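PDB 6N2B: tapirin from Caldicellulosiruptor kristjanssonii, which binds cellulose and probably helps the cells of this extreme thermophile adhere to plant biomass. Local coordinates for residues Asn262-Glu268 with Asn287-Lys293. Residues are numbered along the deposited sequence; the frame is centred on the assembly and turned at random.
Sequences NSIEIKE and NTLNANK
N262 and N287 meet where two parallel strands, 263-266 and 287-291, come into register on successive coils of a beta-helix. Backbone bonds form the ladder between them: T288 N to N262 O, I264 N to T288 O, N290 N to I264 O, I266 N to N290 O and N292 N to I266 O. The bond from N290 N to I264 O, at 2.8 Å, is the straightest, with 167° at the hydrogen. Where both chains turn, at K267-E268 and N292, K293 N still reaches E268 O (3.1 Å).

The buried asparagines are joined through their amides, side by side with planes 37° apart, and N262 ND2 reaches N287 OD1 at 2.9 Å from above its carbonyl plane. N262 ND2 also bonds N258 O and its OD1 takes F240 N, while N287 ND2 bonds Y309 OH, so both amides are held at each end. A leucine at N287 would probably leave N262 ND2 with one acceptor fewer and Y309 OH without its amide partner. At the corner, N292 CG lies anti to its backbone N (chi1 -175°), bringing ND2 to weak bonds with K267 O and E268 OE1.

Inside the coil, L289 CD1 packs on I264 CG2 (3.8 Å), and the CB atoms of I266 and A291 meet at 3.9 Å. On the outer, more polar face, a water bridges T288 OG1 and N290 OD1, with a weak bond to I264 O.

Strand 240-250 flanks 263-266 and strand 307-311 flanks 287-291, both in parallel, while F278 of strand 275-278, in another sheet, packs against I264 and N287.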
loop_
_atom_site.group_PDB
_atom_site.type_symbol
_atom_site.label_atom_id
_atom_site.label_comp_id
_atom_site.label_asym_id
_atom_site.label_seq_id
_atom_site.Cartn_x
_atom_site.Cartn_y
_atom_site.Cartn_z
ATOM N N ASN A 262 11.743 -2.116 4.425
ATOM C CA ASN A 262 10.315 -2.090 4.176
ATOM C C ASN A 262 9.656 -3.333 4.732
ATOM O O ASN A 262 10.182 -4.441 4.614
ATOM C CB ASN A 262 10.045 -1.984 2.688
ATOM C CG ASN A 262 10.803 -0.879 2.076
ATOM O OD1 ASN A 262 10.594 0.292 2.412
ATOM N ND2 ASN A 262 11.728 -1.224 1.195
ATOM N N SER A 263 8.491 -3.140 5.328
ATOM C CA SER A 263 7.748 -4.232 5.933
ATOM C C SER A 263 6.278 -3.943 5.652
ATOM O O SER A 263 5.751 -2.925 6.113
ATOM C CB SER A 263 8.077 -4.321 7.428
ATOM O OG SER A 263 7.087 -4.998 8.186
ATOM N N ILE A 264 5.622 -4.792 4.857
ATOM C CA ILE A 264 4.236 -4.558 4.449
ATOM C C ILE A 264 3.353 -5.716 4.914
ATOM O O ILE A 264 3.636 -6.882 4.619
ATOM C CB ILE A 264 4.130 -4.353 2.929
ATOM C CG1 ILE A 264 4.746 -3.016 2.546
ATOM C CG2 ILE A 264 2.707 -4.345 2.489
ATOM C CD1 ILE A 264 5.124 -2.942 1.078
ATOM N N GLU A 265 2.277 -5.389 5.636
ATOM C CA GLU A 265 1.283 -6.362 6.086
ATOM C C GLU A 265 -0.063 -6.030 5.474
ATOM O O GLU A 265 -0.617 -4.966 5.745
ATOM C CB GLU A 265 1.154 -6.375 7.603
ATOM C CG GLU A 265 2.291 -7.057 8.291
ATOM C CD GLU A 265 2.400 -6.629 9.729
ATOM O OE1 GLU A 265 1.344 -6.375 10.368
ATOM O OE2 GLU A 265 3.545 -6.539 10.217
ATOM N N ILE A 266 -0.602 -6.948 4.684
ATOM C CA ILE A 266 -1.899 -6.769 4.058
ATOM C C ILE A 266 -2.839 -7.843 4.578
ATOM O O ILE A 266 -2.609 -9.037 4.356
ATOM C CB ILE A 266 -1.801 -6.823 2.531
ATOM C CG1 ILE A 266 -0.773 -5.799 2.036
ATOM C CG2 ILE A 266 -3.176 -6.530 1.947
ATOM C CD1 ILE A 266 -1.274 -4.350 2.111
ATOM N N LYS A 267 -3.905 -7.421 5.260
ATOM C CA LYS A 267 -4.795 -8.378 5.905
ATOM C C LYS A 267 -5.801 -8.968 4.944
ATOM O O LYS A 267 -6.218 -10.112 5.123
ATOM C CB LYS A 267 -5.524 -7.717 7.060
ATOM C CG LYS A 267 -4.608 -7.474 8.224
ATOM C CD LYS A 267 -5.187 -6.452 9.150
ATOM C CE LYS A 267 -6.369 -7.005 9.918
ATOM N NZ LYS A 267 -7.243 -5.876 10.366
ATOM N N GLU A 268 -6.208 -8.216 3.925
ATOM C CA GLU A 268 -7.193 -8.705 2.977
ATOM C C GLU A 268 -6.579 -8.638 1.597
ATOM O O GLU A 268 -5.749 -9.491 1.246
ATOM C CB GLU A 268 -8.516 -7.943 3.138
ATOM C CG GLU A 268 -9.258 -8.239 4.468
ATOM C CD GLU A 268 -9.438 -9.748 4.761
ATOM O OE1 GLU A 268 -9.510 -10.553 3.793
ATOM O OE2 GLU A 268 -9.520 -10.129 5.963
ATOM N N ASN A 287 13.608 -6.447 3.363
ATOM C CA ASN A 287 12.173 -6.240 3.275
ATOM C C ASN A 287 11.436 -7.423 3.882
ATOM O O ASN A 287 11.971 -8.529 3.984
ATOM C CB ASN A 287 11.713 -6.079 1.821
ATOM C CG ASN A 287 12.427 -4.959 1.081
ATOM O OD1 ASN A 287 12.762 -3.912 1.652
ATOM N ND2 ASN A 287 12.652 -5.174 -0.205
ATOM N N THR A 288 10.190 -7.182 4.293
ATOM C CA THR A 288 9.254 -8.267 4.549
ATOM C C THR A 288 7.906 -7.895 3.950
ATOM O O THR A 288 7.512 -6.728 3.977
ATOM C CB THR A 288 9.091 -8.590 6.055
ATOM O OG1 THR A 288 8.664 -7.433 6.768
ATOM C CG2 THR A 288 10.392 -9.065 6.654
ATOM N N LEU A 289 7.210 -8.891 3.409
ATOM C CA LEU A 289 5.824 -8.763 2.983
ATOM C C LEU A 289 5.033 -9.937 3.539
ATOM O O LEU A 289 5.422 -11.087 3.339
ATOM C CB LEU A 289 5.717 -8.729 1.451
ATOM C CG LEU A 289 4.310 -8.977 0.896
ATOM C CD1 LEU A 289 3.400 -7.784 1.142
ATOM C CD2 LEU A 289 4.378 -9.305 -0.579
ATOM N N ASN A 290 3.951 -9.655 4.261
ATOM C CA ASN A 290 2.991 -10.669 4.703
ATOM C C ASN A 290 1.634 -10.231 4.191
ATOM O O ASN A 290 1.064 -9.252 4.689
ATOM C CB ASN A 290 2.931 -10.819 6.221
ATOM C CG ASN A 290 4.208 -11.338 6.807
ATOM O OD1 ASN A 290 5.199 -10.606 6.925
ATOM N ND2 ASN A 290 4.198 -12.612 7.201
ATOM N N ALA A 291 1.119 -10.934 3.200
ATOM C CA ALA A 291 -0.119 -10.517 2.577
ATOM C C ALA A 291 -1.055 -11.703 2.490
ATOM O O ALA A 291 -0.630 -12.845 2.309
ATOM C CB ALA A 291 0.108 -9.918 1.189
ATOM N N ASN A 292 -2.339 -11.414 2.652
ATOM C CA ASN A 292 -3.351 -12.453 2.550
ATOM C C ASN A 292 -3.561 -12.836 1.089
ATOM O O ASN A 292 -3.186 -13.931 0.661
ATOM C CB ASN A 292 -4.640 -11.967 3.210
ATOM C CG ASN A 292 -5.705 -13.027 3.245
ATOM O OD1 ASN A 292 -5.415 -14.212 3.073
ATOM N ND2 ASN A 292 -6.948 -12.616 3.456
ATOM N N LYS A 293 -4.139 -11.936 0.299
ATOM C CA LYS A 293 -4.356 -12.160 -1.126
ATOM C C LYS A 293 -3.645 -11.069 -1.920
ATOM O O LYS A 293 -3.730 -9.887 -1.578
ATOM C CB LYS A 293 -5.853 -12.190 -1.450
ATOM C CG LYS A 293 -6.700 -12.856 -0.377
ATOM C CD LYS A 293 -8.168 -12.919 -0.760
ATOM C CE LYS A 293 -9.032 -13.379 0.414
ATOM N NZ LYS A 293 -10.367 -13.883 -0.030
HETATM O O HOH W 1 5.483 -7.532 6.724
#